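Local coordinates for protein imidazolonepropionase (Unidentified, PDB 2Q09) that catalyses the hydrolytic ring opening of imidazolone-5-propanoate to N-formimidoyl-L-glutamate, the third step of histidine degradation, in a metal-dependent TIM barrel, at residues M312-D317 with R329-M334; A284-T289 with T337-T342; P66-C71 with A348-H353; Y292-T297 with P320-I325. All blocks are in the same frame, centred on the assembly; numbering follows the deposited sequence.

Contact 1: M312-D317 with R329-M334. With FE (Fe (III) ion), chain B.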
loop_
_atom_site.group_PDB
_atom_site.type_symbol
_atom_site.label_atom_id
_atom_site.label_comp_id
_atom_site.label_asym_id
_atom_site.label_seq_id
_atom_site.Cartn_x
_atom_site.Cartn_y
_atom_site.Cartn_z
HETATM N N MSE A 312 8.653 1.853 -9.643
HETATM C CA MSE A 312 7.618 0.851 -9.438
HETATM C C MSE A 312 7.536 0.403 -7.989
HETATM O O MSE A 312 8.519 -0.079 -7.408
HETATM C CB MSE A 312 7.879 -0.372 -10.324
HETATM C CG MSE A 312 8.043 -0.059 -11.815
HETATM SE SE MSE A 312 8.480 -1.683 -12.794
HETATM C CE MSE A 312 10.310 -1.881 -12.268
ATOM N N ALA A 313 6.362 0.579 -7.399
ATOM C CA ALA A 313 6.151 0.143 -6.032
ATOM C C ALA A 313 5.537 -1.251 -6.120
ATOM O O ALA A 313 5.001 -1.631 -7.164
ATOM C CB ALA A 313 5.194 1.100 -5.306
ATOM N N VAL A 314 5.641 -2.012 -5.039
ATOM C CA VAL A 314 5.063 -3.350 -4.986
ATOM C C VAL A 314 4.186 -3.388 -3.737
ATOM O O VAL A 314 4.615 -2.939 -2.667
ATOM C CB VAL A 314 6.146 -4.441 -4.865
ATOM C CG1 VAL A 314 5.486 -5.794 -4.604
ATOM C CG2 VAL A 314 6.970 -4.510 -6.150
ATOM N N SER A 315 2.968 -3.915 -3.868
ATOM C CA SER A 315 2.051 -3.975 -2.735
ATOM C C SER A 315 1.242 -5.274 -2.737
ATOM O O SER A 315 1.116 -5.924 -3.769
ATOM C CB SER A 315 1.108 -2.767 -2.768
ATOM O OG SER A 315 0.268 -2.758 -1.620
ATOM N N SER A 316 0.684 -5.624 -1.581
ATOM C CA SER A 316 -0.092 -6.853 -1.413
ATOM C C SER A 316 -1.522 -6.822 -1.959
ATOM O O SER A 316 -2.092 -7.872 -2.285
ATOM C CB SER A 316 -0.154 -7.215 0.073
ATOM O OG SER A 316 -0.900 -6.233 0.789
ATOM N N ASP A 317 -2.092 -5.623 -2.059
ATOM C CA ASP A 317 -3.468 -5.460 -2.533
ATOM C C ASP A 317 -4.415 -6.340 -1.718
ATOM O O ASP A 317 -5.427 -6.813 -2.233
ATOM C CB ASP A 317 -3.588 -5.805 -4.027
ATOM C CG ASP A 317 -4.960 -5.465 -4.603
ATOM O OD1 ASP A 317 -5.564 -4.474 -4.132
ATOM O OD2 ASP A 317 -5.428 -6.165 -5.533
ATOM N N ARG A 329 5.650 -9.483 1.961
ATOM C CA ARG A 329 6.817 -10.193 1.461
ATOM C C ARG A 329 6.484 -11.229 0.394
ATOM O O ARG A 329 7.275 -11.447 -0.521
ATOM C CB ARG A 329 7.596 -10.815 2.623
ATOM C CG ARG A 329 8.258 -9.727 3.480
ATOM C CD ARG A 329 9.046 -10.280 4.652
ATOM N NE ARG A 329 10.200 -11.058 4.218
ATOM C CZ ARG A 329 11.068 -11.613 5.059
ATOM N NH1 ARG A 329 10.903 -11.463 6.368
ATOM N NH2 ARG A 329 12.085 -12.331 4.606
HETATM N N MSE A 330 5.311 -11.851 0.488
HETATM C CA MSE A 330 4.912 -12.834 -0.519
HETATM C C MSE A 330 4.735 -12.046 -1.820
HETATM O O MSE A 330 5.058 -12.522 -2.913
HETATM C CB MSE A 330 3.589 -13.500 -0.135
HETATM C CG MSE A 330 3.129 -14.586 -1.096
HETATM SE SE MSE A 330 4.292 -16.165 -1.048
HETATM C CE MSE A 330 5.081 -16.023 -2.800
ATOM N N ALA A 331 4.227 -10.826 -1.695
ATOM C CA ALA A 331 4.020 -9.978 -2.865
ATOM C C ALA A 331 5.361 -9.641 -3.512
ATOM O O ALA A 331 5.479 -9.566 -4.738
ATOM C CB ALA A 331 3.295 -8.690 -2.467
HETATM N N MSE A 332 6.370 -9.419 -2.677
HETATM C CA MSE A 332 7.706 -9.104 -3.178
HETATM C C MSE A 332 8.250 -10.314 -3.944
HETATM O O MSE A 332 8.838 -10.178 -5.022
HETATM C CB MSE A 332 8.631 -8.764 -2.006
HETATM C CG MSE A 332 8.221 -7.486 -1.265
HETATM SE SE MSE A 332 9.146 -7.241 0.404
HETATM C CE MSE A 332 10.878 -6.651 -0.344
ATOM N N ASN A 333 8.058 -11.496 -3.368
ATOM C CA ASN A 333 8.512 -12.733 -3.995
ATOM C C ASN A 333 7.806 -12.911 -5.341
ATOM O O ASN A 333 8.421 -13.292 -6.337
ATOM C CB ASN A 333 8.216 -13.915 -3.069
ATOM C CG ASN A 333 8.746 -15.229 -3.597
ATOM O OD1 ASN A 333 8.201 -15.804 -4.544
ATOM N ND2 ASN A 333 9.827 -15.713 -2.988
HETATM N N MSE A 334 6.511 -12.614 -5.373
HETATM C CA MSE A 334 5.758 -12.748 -6.612
HETATM C C MSE A 334 6.130 -11.693 -7.648
HETATM O O MSE A 334 6.124 -11.982 -8.840
HETATM C CB MSE A 334 4.253 -12.720 -6.338
HETATM C CG MSE A 334 3.765 -13.967 -5.632
HETATM SE SE MSE A 334 1.829 -14.073 -5.511
HETATM C CE MSE A 334 1.687 -15.851 -4.725
HETATM FE FE FE B . -6.975 -2.823 -4.878
HETATM O O HOH W 1 -7.304 -4.629 -6.487
#

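Contact 2: A284-T289 with T337-T342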
loop_
_atom_site.group_PDB
_atom_site.type_symbol
_atom_site.label_atom_id
_atom_site.label_comp_id
_atom_site.label_asym_id
_atom_site.label_seq_id
_atom_site.Cartn_x
_atom_site.Cartn_y
_atom_site.Cartn_z
ATOM N N ALA A 284 4.205 3.827 -10.335
ATOM C CA ALA A 284 3.435 2.718 -10.888
ATOM C C ALA A 284 3.438 1.621 -9.825
ATOM O O ALA A 284 4.495 1.105 -9.456
ATOM C CB ALA A 284 4.079 2.210 -12.184
ATOM N N THR A 285 2.259 1.267 -9.326
ATOM C CA THR A 285 2.181 0.245 -8.296
ATOM C C THR A 285 1.798 -1.118 -8.861
ATOM O O THR A 285 0.729 -1.292 -9.446
ATOM C CB THR A 285 1.182 0.642 -7.193
ATOM O OG1 THR A 285 1.591 1.883 -6.604
ATOM C CG2 THR A 285 1.154 -0.429 -6.088
ATOM N N LEU A 286 2.692 -2.079 -8.691
ATOM C CA LEU A 286 2.465 -3.438 -9.169
ATOM C C LEU A 286 1.778 -4.260 -8.085
ATOM O O LEU A 286 2.156 -4.204 -6.912
ATOM C CB LEU A 286 3.799 -4.076 -9.551
ATOM C CG LEU A 286 4.578 -3.282 -10.615
ATOM C CD1 LEU A 286 5.927 -3.941 -10.862
ATOM C CD2 LEU A 286 3.767 -3.225 -11.918
ATOM N N LEU A 287 0.767 -5.024 -8.487
ATOM C CA LEU A 287 -0.001 -5.846 -7.555
ATOM C C LEU A 287 0.024 -7.272 -8.088
ATOM O O LEU A 287 -0.953 -7.753 -8.668
ATOM C CB LEU A 287 -1.433 -5.305 -7.480
ATOM C CG LEU A 287 -1.477 -3.826 -7.060
ATOM C CD1 LEU A 287 -2.896 -3.294 -7.208
ATOM C CD2 LEU A 287 -1.011 -3.672 -5.615
ATOM N N PRO A 288 1.163 -7.961 -7.906
ATOM C CA PRO A 288 1.388 -9.338 -8.359
ATOM C C PRO A 288 0.451 -10.399 -7.789
ATOM O O PRO A 288 0.129 -11.374 -8.463
ATOM C CB PRO A 288 2.846 -9.590 -7.981
ATOM C CG PRO A 288 2.988 -8.798 -6.711
ATOM C CD PRO A 288 2.287 -7.497 -7.070
ATOM N N THR A 289 0.018 -10.213 -6.550
ATOM C CA THR A 289 -0.862 -11.185 -5.908
ATOM C C THR A 289 -2.228 -11.288 -6.578
ATOM O O THR A 289 -2.771 -12.386 -6.719
ATOM C CB THR A 289 -1.037 -10.863 -4.413
ATOM O OG1 THR A 289 0.253 -10.853 -3.787
ATOM C CG2 THR A 289 -1.897 -11.919 -3.735
ATOM N N THR A 337 9.262 -13.266 -9.105
ATOM C CA THR A 337 8.968 -14.483 -9.854
ATOM C C THR A 337 8.004 -14.309 -11.029
ATOM O O THR A 337 8.256 -14.844 -12.110
ATOM C CB THR A 337 8.399 -15.575 -8.919
ATOM O OG1 THR A 337 9.352 -15.866 -7.888
ATOM C CG2 THR A 337 8.103 -16.857 -9.709
ATOM N N LEU A 338 6.927 -13.559 -10.831
ATOM C CA LEU A 338 5.931 -13.379 -11.877
ATOM C C LEU A 338 6.163 -12.187 -12.795
ATOM O O LEU A 338 5.878 -12.269 -13.991
ATOM C CB LEU A 338 4.533 -13.257 -11.254
ATOM C CG LEU A 338 4.040 -14.430 -10.406
ATOM C CD1 LEU A 338 2.623 -14.124 -9.901
ATOM C CD2 LEU A 338 4.033 -15.702 -11.254
ATOM N N PHE A 339 6.656 -11.080 -12.249
ATOM C CA PHE A 339 6.870 -9.887 -13.067
ATOM C C PHE A 339 8.327 -9.669 -13.440
ATOM O O PHE A 339 8.648 -8.727 -14.163
ATOM C CB PHE A 339 6.319 -8.646 -12.357
ATOM C CG PHE A 339 4.820 -8.655 -12.180
ATOM C CD1 PHE A 339 4.018 -9.508 -12.936
ATOM C CD2 PHE A 339 4.209 -7.788 -11.286
ATOM C CE1 PHE A 339 2.628 -9.488 -12.816
ATOM C CE2 PHE A 339 2.821 -7.749 -11.151
ATOM C CZ PHE A 339 2.023 -8.605 -11.916
ATOM N N GLY A 340 9.204 -10.530 -12.936
ATOM C CA GLY A 340 10.615 -10.418 -13.266
ATOM C C GLY A 340 11.444 -9.355 -12.560
ATOM O O GLY A 340 12.567 -9.075 -12.983
ATOM N N LEU A 341 10.911 -8.746 -11.504
ATOM C CA LEU A 341 11.677 -7.739 -10.786
ATOM C C LEU A 341 12.852 -8.395 -10.071
ATOM O O LEU A 341 12.851 -9.597 -9.817
ATOM C CB LEU A 341 10.804 -7.023 -9.745
ATOM C CG LEU A 341 10.071 -5.738 -10.140
ATOM C CD1 LEU A 341 9.073 -6.019 -11.249
ATOM C CD2 LEU A 341 9.352 -5.176 -8.901
ATOM N N THR A 342 13.866 -7.598 -9.756
ATOM C CA THR A 342 15.021 -8.102 -9.023
ATOM C C THR A 342 14.701 -7.903 -7.548
ATOM O O THR A 342 13.826 -7.106 -7.202
ATOM C CB THR A 342 16.293 -7.299 -9.349
ATOM O OG1 THR A 342 16.093 -5.927 -8.995
ATOM C CG2 THR A 342 16.611 -7.377 -10.836
#

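Contact 3: P66-C71 with A348-H353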
loop_
_atom_site.group_PDB
_atom_site.type_symbol
_atom_site.label_atom_id
_atom_site.label_comp_id
_atom_site.label_asym_id
_atom_site.label_seq_id
_atom_site.Cartn_x
_atom_site.Cartn_y
_atom_site.Cartn_z
ATOM N N PRO A 66 14.969 0.341 6.267
ATOM C CA PRO A 66 13.848 1.230 6.593
ATOM C C PRO A 66 12.655 0.299 6.845
ATOM O O PRO A 66 12.702 -0.876 6.445
ATOM C CB PRO A 66 13.629 2.006 5.307
ATOM C CG PRO A 66 14.993 2.041 4.676
ATOM C CD PRO A 66 15.478 0.613 4.914
ATOM N N GLY A 67 11.620 0.787 7.527
ATOM C CA GLY A 67 10.461 -0.052 7.778
ATOM C C GLY A 67 9.778 -0.295 6.447
ATOM O O GLY A 67 9.816 0.575 5.577
ATOM N N LEU A 68 9.146 -1.447 6.269
ATOM C CA LEU A 68 8.490 -1.730 4.996
ATOM C C LEU A 68 7.167 -0.971 4.896
ATOM O O LEU A 68 6.535 -0.646 5.908
ATOM C CB LEU A 68 8.262 -3.234 4.830
ATOM C CG LEU A 68 9.491 -4.128 5.057
ATOM C CD1 LEU A 68 9.131 -5.565 4.707
ATOM C CD2 LEU A 68 10.677 -3.646 4.218
ATOM N N ILE A 69 6.773 -0.682 3.661
ATOM C CA ILE A 69 5.546 0.050 3.395
ATOM C C ILE A 69 4.663 -0.689 2.386
ATOM O O ILE A 69 5.130 -1.022 1.294
ATOM C CB ILE A 69 5.898 1.447 2.838
ATOM C CG1 ILE A 69 6.821 2.169 3.830
ATOM C CG2 ILE A 69 4.639 2.269 2.579
ATOM C CD1 ILE A 69 7.377 3.487 3.314
ATOM N N ASP A 70 3.403 -0.921 2.757
ATOM C CA ASP A 70 2.416 -1.598 1.897
ATOM C C ASP A 70 1.444 -0.486 1.499
ATOM O O ASP A 70 0.523 -0.152 2.248
ATOM C CB ASP A 70 1.689 -2.690 2.696
ATOM C CG ASP A 70 1.044 -3.739 1.811
ATOM O OD1 ASP A 70 0.475 -4.692 2.379
ATOM O OD2 ASP A 70 1.108 -3.621 0.568
ATOM N N CYS A 71 1.653 0.081 0.317
ATOM C CA CYS A 71 0.873 1.223 -0.145
ATOM C C CYS A 71 -0.458 0.996 -0.850
ATOM O O CYS A 71 -1.024 1.948 -1.390
ATOM C CB CYS A 71 1.759 2.099 -1.042
ATOM S SG CYS A 71 2.289 1.306 -2.620
ATOM N N ALA A 348 13.150 -1.663 -3.034
ATOM C CA ALA A 348 12.911 -0.242 -3.251
ATOM C C ALA A 348 11.406 -0.067 -3.430
ATOM O O ALA A 348 10.842 0.970 -3.074
ATOM C CB ALA A 348 13.642 0.236 -4.495
ATOM N N GLY A 349 10.767 -1.106 -3.974
ATOM C CA GLY A 349 9.334 -1.070 -4.202
ATOM C C GLY A 349 8.505 -0.990 -2.929
ATOM O O GLY A 349 7.376 -0.503 -2.962
ATOM N N VAL A 350 9.043 -1.470 -1.807
ATOM C CA VAL A 350 8.305 -1.421 -0.545
ATOM C C VAL A 350 8.904 -0.418 0.439
ATOM O O VAL A 350 8.545 -0.398 1.621
ATOM C CB VAL A 350 8.229 -2.814 0.131
ATOM C CG1 VAL A 350 7.543 -3.802 -0.821
ATOM C CG2 VAL A 350 9.626 -3.303 0.511
ATOM N N THR A 351 9.839 0.397 -0.041
ATOM C CA THR A 351 10.435 1.422 0.801
ATOM C C THR A 351 10.345 2.767 0.095
ATOM O O THR A 351 9.315 3.441 0.158
ATOM C CB THR A 351 11.922 1.118 1.144
ATOM O OG1 THR A 351 12.670 0.872 -0.057
ATOM C CG2 THR A 351 12.010 -0.108 2.066
ATOM N N ARG A 352 11.424 3.128 -0.591
ATOM C CA ARG A 352 11.534 4.380 -1.332
ATOM C C ARG A 352 10.333 4.702 -2.227
ATOM O O ARG A 352 9.713 5.763 -2.103
ATOM C CB ARG A 352 12.808 4.320 -2.186
ATOM C CG ARG A 352 13.408 5.653 -2.524
ATOM C CD ARG A 352 14.889 5.521 -2.850
ATOM N NE ARG A 352 15.142 4.861 -4.129
ATOM C CZ ARG A 352 15.929 3.799 -4.271
ATOM N NH1 ARG A 352 16.534 3.272 -3.218
ATOM N NH2 ARG A 352 16.121 3.270 -5.473
ATOM N N HIS A 353 10.012 3.786 -3.133
ATOM C CA HIS A 353 8.916 3.993 -4.067
ATOM C C HIS A 353 7.542 3.915 -3.416
ATOM O O HIS A 353 6.627 4.629 -3.816
ATOM C CB HIS A 353 9.061 2.998 -5.216
ATOM C CG HIS A 353 10.392 3.094 -5.902
ATOM N ND1 HIS A 353 11.015 2.014 -6.492
ATOM C CD2 HIS A 353 11.233 4.145 -6.057
ATOM C CE1 HIS A 353 12.186 2.396 -6.978
ATOM N NE2 HIS A 353 12.340 3.683 -6.727
#

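Contact 4: Y292-T297 with P320-I325. With DI6 (3-[(4S)-2,5-dioxoimidazolidin-4-yl]propanoic acid), chain C.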
loop_
_atom_site.group_PDB
_atom_site.type_symbol
_atom_site.label_atom_id
_atom_site.label_comp_id
_atom_site.label_asym_id
_atom_site.label_seq_id
_atom_site.Cartn_x
_atom_site.Cartn_y
_atom_site.Cartn_z
ATOM N N TYR A 292 -1.767 -13.131 -9.769
ATOM C CA TYR A 292 -1.670 -14.562 -9.475
ATOM C C TYR A 292 -3.049 -15.209 -9.250
ATOM O O TYR A 292 -3.445 -16.158 -9.939
ATOM C CB TYR A 292 -0.812 -14.768 -8.215
ATOM C CG TYR A 292 -1.164 -16.001 -7.408
ATOM C CD1 TYR A 292 -0.714 -17.270 -7.792
ATOM C CD2 TYR A 292 -1.977 -15.900 -6.277
ATOM C CE1 TYR A 292 -1.068 -18.413 -7.062
ATOM C CE2 TYR A 292 -2.344 -17.031 -5.545
ATOM C CZ TYR A 292 -1.890 -18.279 -5.939
ATOM O OH TYR A 292 -2.266 -19.393 -5.224
ATOM N N PHE A 293 -3.768 -14.679 -8.266
ATOM C CA PHE A 293 -5.066 -15.217 -7.885
ATOM C C PHE A 293 -6.122 -15.183 -8.981
ATOM O O PHE A 293 -6.931 -16.115 -9.102
ATOM C CB PHE A 293 -5.580 -14.495 -6.638
ATOM C CG PHE A 293 -6.591 -15.285 -5.864
ATOM C CD1 PHE A 293 -6.258 -16.530 -5.325
ATOM C CD2 PHE A 293 -7.876 -14.789 -5.672
ATOM C CE1 PHE A 293 -7.198 -17.274 -4.617
ATOM C CE2 PHE A 293 -8.823 -15.522 -4.968
ATOM C CZ PHE A 293 -8.479 -16.769 -4.433
ATOM N N LEU A 294 -6.112 -14.122 -9.784
ATOM C CA LEU A 294 -7.077 -13.997 -10.875
ATOM C C LEU A 294 -6.650 -14.849 -12.074
ATOM O O LEU A 294 -7.380 -14.955 -13.061
ATOM C CB LEU A 294 -7.218 -12.532 -11.299
ATOM C CG LEU A 294 -8.063 -11.652 -10.371
ATOM C CD1 LEU A 294 -7.917 -10.182 -10.768
ATOM C CD2 LEU A 294 -9.521 -12.080 -10.458
ATOM N N LYS A 295 -5.465 -15.453 -11.982
ATOM C CA LYS A 295 -4.938 -16.296 -13.056
ATOM C C LYS A 295 -4.821 -15.529 -14.372
ATOM O O LYS A 295 -5.051 -16.062 -15.458
ATOM C CB LYS A 295 -5.836 -17.522 -13.231
ATOM C CG LYS A 295 -5.960 -18.362 -11.949
ATOM C CD LYS A 295 -6.956 -19.506 -12.097
ATOM C CE LYS A 295 -8.388 -18.997 -12.230
ATOM N NZ LYS A 295 -9.368 -20.117 -12.321
ATOM N N GLU A 296 -4.434 -14.266 -14.259
ATOM C CA GLU A 296 -4.278 -13.386 -15.409
ATOM C C GLU A 296 -3.080 -13.825 -16.246
ATOM O O GLU A 296 -2.175 -14.497 -15.743
ATOM C CB GLU A 296 -4.086 -11.946 -14.916
ATOM C CG GLU A 296 -3.867 -10.917 -16.016
ATOM C CD GLU A 296 -5.045 -10.807 -16.962
ATOM O OE1 GLU A 296 -6.142 -10.423 -16.507
ATOM O OE2 GLU A 296 -4.867 -11.104 -18.162
ATOM N N THR A 297 -3.076 -13.457 -17.523
ATOM C CA THR A 297 -1.966 -13.813 -18.391
ATOM C C THR A 297 -1.314 -12.582 -19.010
ATOM O O THR A 297 -0.227 -12.671 -19.568
ATOM C CB THR A 297 -2.412 -14.785 -19.506
ATOM O OG1 THR A 297 -3.556 -14.248 -20.180
ATOM C CG2 THR A 297 -2.775 -16.147 -18.907
ATOM N N PRO A 320 -10.533 -9.283 0.060
ATOM C CA PRO A 320 -11.311 -10.524 0.060
ATOM C C PRO A 320 -11.692 -11.108 -1.290
ATOM O O PRO A 320 -12.043 -12.287 -1.374
ATOM C CB PRO A 320 -12.535 -10.155 0.893
ATOM C CG PRO A 320 -12.777 -8.750 0.481
ATOM C CD PRO A 320 -11.368 -8.155 0.513
ATOM N N GLY A 321 -11.629 -10.300 -2.337
ATOM C CA GLY A 321 -12.022 -10.802 -3.638
ATOM C C GLY A 321 -10.956 -11.328 -4.590
ATOM O O GLY A 321 -11.117 -12.413 -5.154
ATOM N N THR A 322 -9.868 -10.578 -4.770
ATOM C CA THR A 322 -8.823 -10.965 -5.715
ATOM C C THR A 322 -7.419 -11.177 -5.152
ATOM O O THR A 322 -6.522 -11.576 -5.890
ATOM C CB THR A 322 -8.705 -9.921 -6.826
ATOM O OG1 THR A 322 -8.283 -8.684 -6.245
ATOM C CG2 THR A 322 -10.055 -9.703 -7.516
ATOM N N ALA A 323 -7.218 -10.896 -3.873
ATOM C CA ALA A 323 -5.901 -11.088 -3.277
ATOM C C ALA A 323 -6.023 -11.316 -1.774
ATOM O O ALA A 323 -5.633 -10.468 -0.983
ATOM C CB ALA A 323 -5.011 -9.878 -3.560
ATOM N N PRO A 324 -6.565 -12.476 -1.372
ATOM C CA PRO A 324 -6.760 -12.845 0.035
ATOM C C PRO A 324 -5.495 -13.320 0.718
ATOM O O PRO A 324 -5.540 -14.270 1.486
ATOM C CB PRO A 324 -7.817 -13.949 -0.048
ATOM C CG PRO A 324 -7.433 -14.643 -1.326
ATOM C CD PRO A 324 -7.173 -13.483 -2.263
ATOM N N ILE A 325 -4.379 -12.653 0.440
ATOM C CA ILE A 325 -3.104 -13.044 1.019
ATOM C C ILE A 325 -2.499 -11.909 1.830
ATOM O O ILE A 325 -2.042 -10.906 1.288
ATOM C CB ILE A 325 -2.138 -13.498 -0.094
ATOM C CG1 ILE A 325 -2.801 -14.628 -0.895
ATOM C CG2 ILE A 325 -0.828 -13.982 0.505
ATOM C CD1 ILE A 325 -2.055 -15.046 -2.141
HETATM N N1 DI6 C . -9.614 -4.574 -8.479
HETATM C C2 DI6 C . -9.410 -5.692 -7.749
HETATM O O2 DI6 C . -8.782 -6.681 -8.081
HETATM C C3 DI6 C . -10.127 -5.451 -6.398
HETATM N N4 DI6 C . -10.700 -4.100 -6.585
HETATM C C5 DI6 C . -10.348 -3.671 -7.814
HETATM O O5 DI6 C . -10.656 -2.578 -8.266
HETATM C C6 DI6 C . -11.195 -6.506 -6.153
HETATM C C7 DI6 C . -11.932 -6.308 -4.827
HETATM C C8 DI6 C . -13.018 -7.352 -4.526
HETATM O O9 DI6 C . -13.425 -7.435 -3.351
HETATM O O10 DI6 C . -13.469 -8.088 -5.441
#

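Contact 1: M312-D317 with R329-M334
In the TIM barrel of the amidohydrolases, V314 at the end of strand 312-314, with S315 and S316 just beyond it, rests on A331 and M332 of helix 328-339, close to the iron site. The contact is pure packing, with no hydrogen bond across it. V314 CG1, anti to the backbone N (chi1 172°), touches the backbone of the helix at A331 O, 3.8 Å away. V314 CG1 also meets A331 CB at 4.2 Å. A331 CB points at the strand end, where it approaches S315 O to 3.8 Å and S316 CA to 4.0 Å; a side chain this small lets the CA atoms of S316 and A331 come within 5.4 Å. The serine hydroxyls bond to D70 instead, S315 OG to OD2 and S316 OG to OD1. One residue on, D317 OD1 binds the iron at 2.3 Å beside H72, H74 and H242, while D317 OD2 accepts a hydrogen bond of 2.6 Å from a water that is itself an iron ligand. Around this packing, A313 and S315 pair by backbone hydrogen bonds with strand 283-286, A331 also touches T289 of helix 288-293, and V314 is covered in part by L341.

Contact 2: A284-T289 with T337-T342
F339, P288 and L286 carry this contact, the packing of a helix end on a strand and the turn after it in a TIM barrel: the end of helix 328-339 and the residues after it close over strand 283-286 where the chain turns into helix 288-293. The ring of F339 does most of the work. Its CG stands anti to the carbonyl carbon (chi1 -65°), and the ring beyond it runs in at about a right angle to the proline. F339 CE2 comes to 3.5 Å from P288 CA, which lies oblique to the ring, and F339 CZ to 3.7 Å from the same CA. The proline side chain joins in through P288 CB, 3.7 Å from F339 CE2. L286 takes a different place: its CB lies at the ring edge, near the plane, 4.1 Å from F339 CD2. F291 adds an edge-to-face partner for the same ring. An alanine in place of F339 would probably open a gap beside P288 and L286 CB and leave F291 without its aromatic mate. Nearer the solvent, L338 CD1 reaches the carbonyl oxygen P288 O at 4.0 Å. G340, with positive phi, takes the chain out of the helix, and L341 then turns back to the barrel. It meets L286 tip to tip, the methyls L286 CD1 and L341 CD1 lying 3.8 Å apart.

Contact 3: P66-C71 with A348-H353
The backbone N of I69 donates a hydrogen bond of 2.7 Å to V350 O, bent at the hydrogen (144°) but lying in the carbonyl plane with a C=O...N angle of 155°, and the CA atoms of the two residues stand 5.0 Å apart. Side chains pack around this single bond. I69 CB sits 3.4 Å from V350 O, and the tip of the same side chain reaches further along the backbone, I69 CD1 being 3.7 Å from T351 O. L68 and V350 lie side by side and point the same way, with L68 CD2 against V350 CG2 at 3.9 Å. Strand 63-73 is a stave of the TIM barrel, parallel to strand 135-141, and it leads into the iron ligands H72 and H74; here its backbone meets that of the break between helices 343-349 and 352-357. At that break A348 O accepts from both T351 N and H353 N, which arrive on opposite faces of its plane. In T351, chi1 of 53° sets OG1 between the backbone N and the carbonyl carbon, where it bonds to M347 O, and leaves T351 CG2 anti to the carbonyl carbon, 4.2 Å from P66 CB.

Contact 4: Y292-T297 with P320-I325
F293, in the last turn of helix 288-293, lies against the loop T322-A323-P324, beside the bound inhibitor. F293 CB presses on T322 O at 3.2 Å. CG, anti to the backbone N (chi1 -157°), stays close to T322 O; beyond it the ring reaches P324. F293 CD2 lies 3.5 Å from T322 O and 3.7 Å from P324 CD, F293 CE2 meets G321 O in the ring plane at 3.9 Å, and CZ reaches P324 CG. The proline covers one ring face in a CH-pi contact, P324 CD standing 18° off the normal at the ring centroid. An alanine here would probably leave P324 without the aromatic face it rests on and the loop freer to move. Alongside, L294 CD2 touches T322 CG2 at 3.8 Å, and the side chains of I325 and Y292 cross at about a right angle, I325 CD1 being 4.0 Å from Y292 CE2. T322 also serves the ligand: T322 OG1 donates a 2.8 Å hydrogen bond to inhibitor O2. At G321 a side chain would collide with ligand O10. T322 O, buried here, has no polar partner in the model; apolar packing holds the loop on this side, while T322 OG1 is turned to the ligand and T322 N to N319.

Contacts 1, 2 and 3 are buried, whereas contact 4 lies further out, partly exposed, beside the ligand pocket. Contacts 1 and 2 share helix 328-339 and use neighbouring parallel strands, joined through backbone bonds of A313 with A284 and L286. D70 of the strand in contact 3 ties it to the serines of contact 1. Contact 4 draws on helix 288-293, as contact 2 does, with T289 touching I325. The chemistry follows place: methyl packing near the iron in contact 1, a phenylalanine ring buried against P288 in contact 2, a backbone hydrogen bond in contact 3, and in contact 4 a more exposed phenylalanine covered over one face by P324.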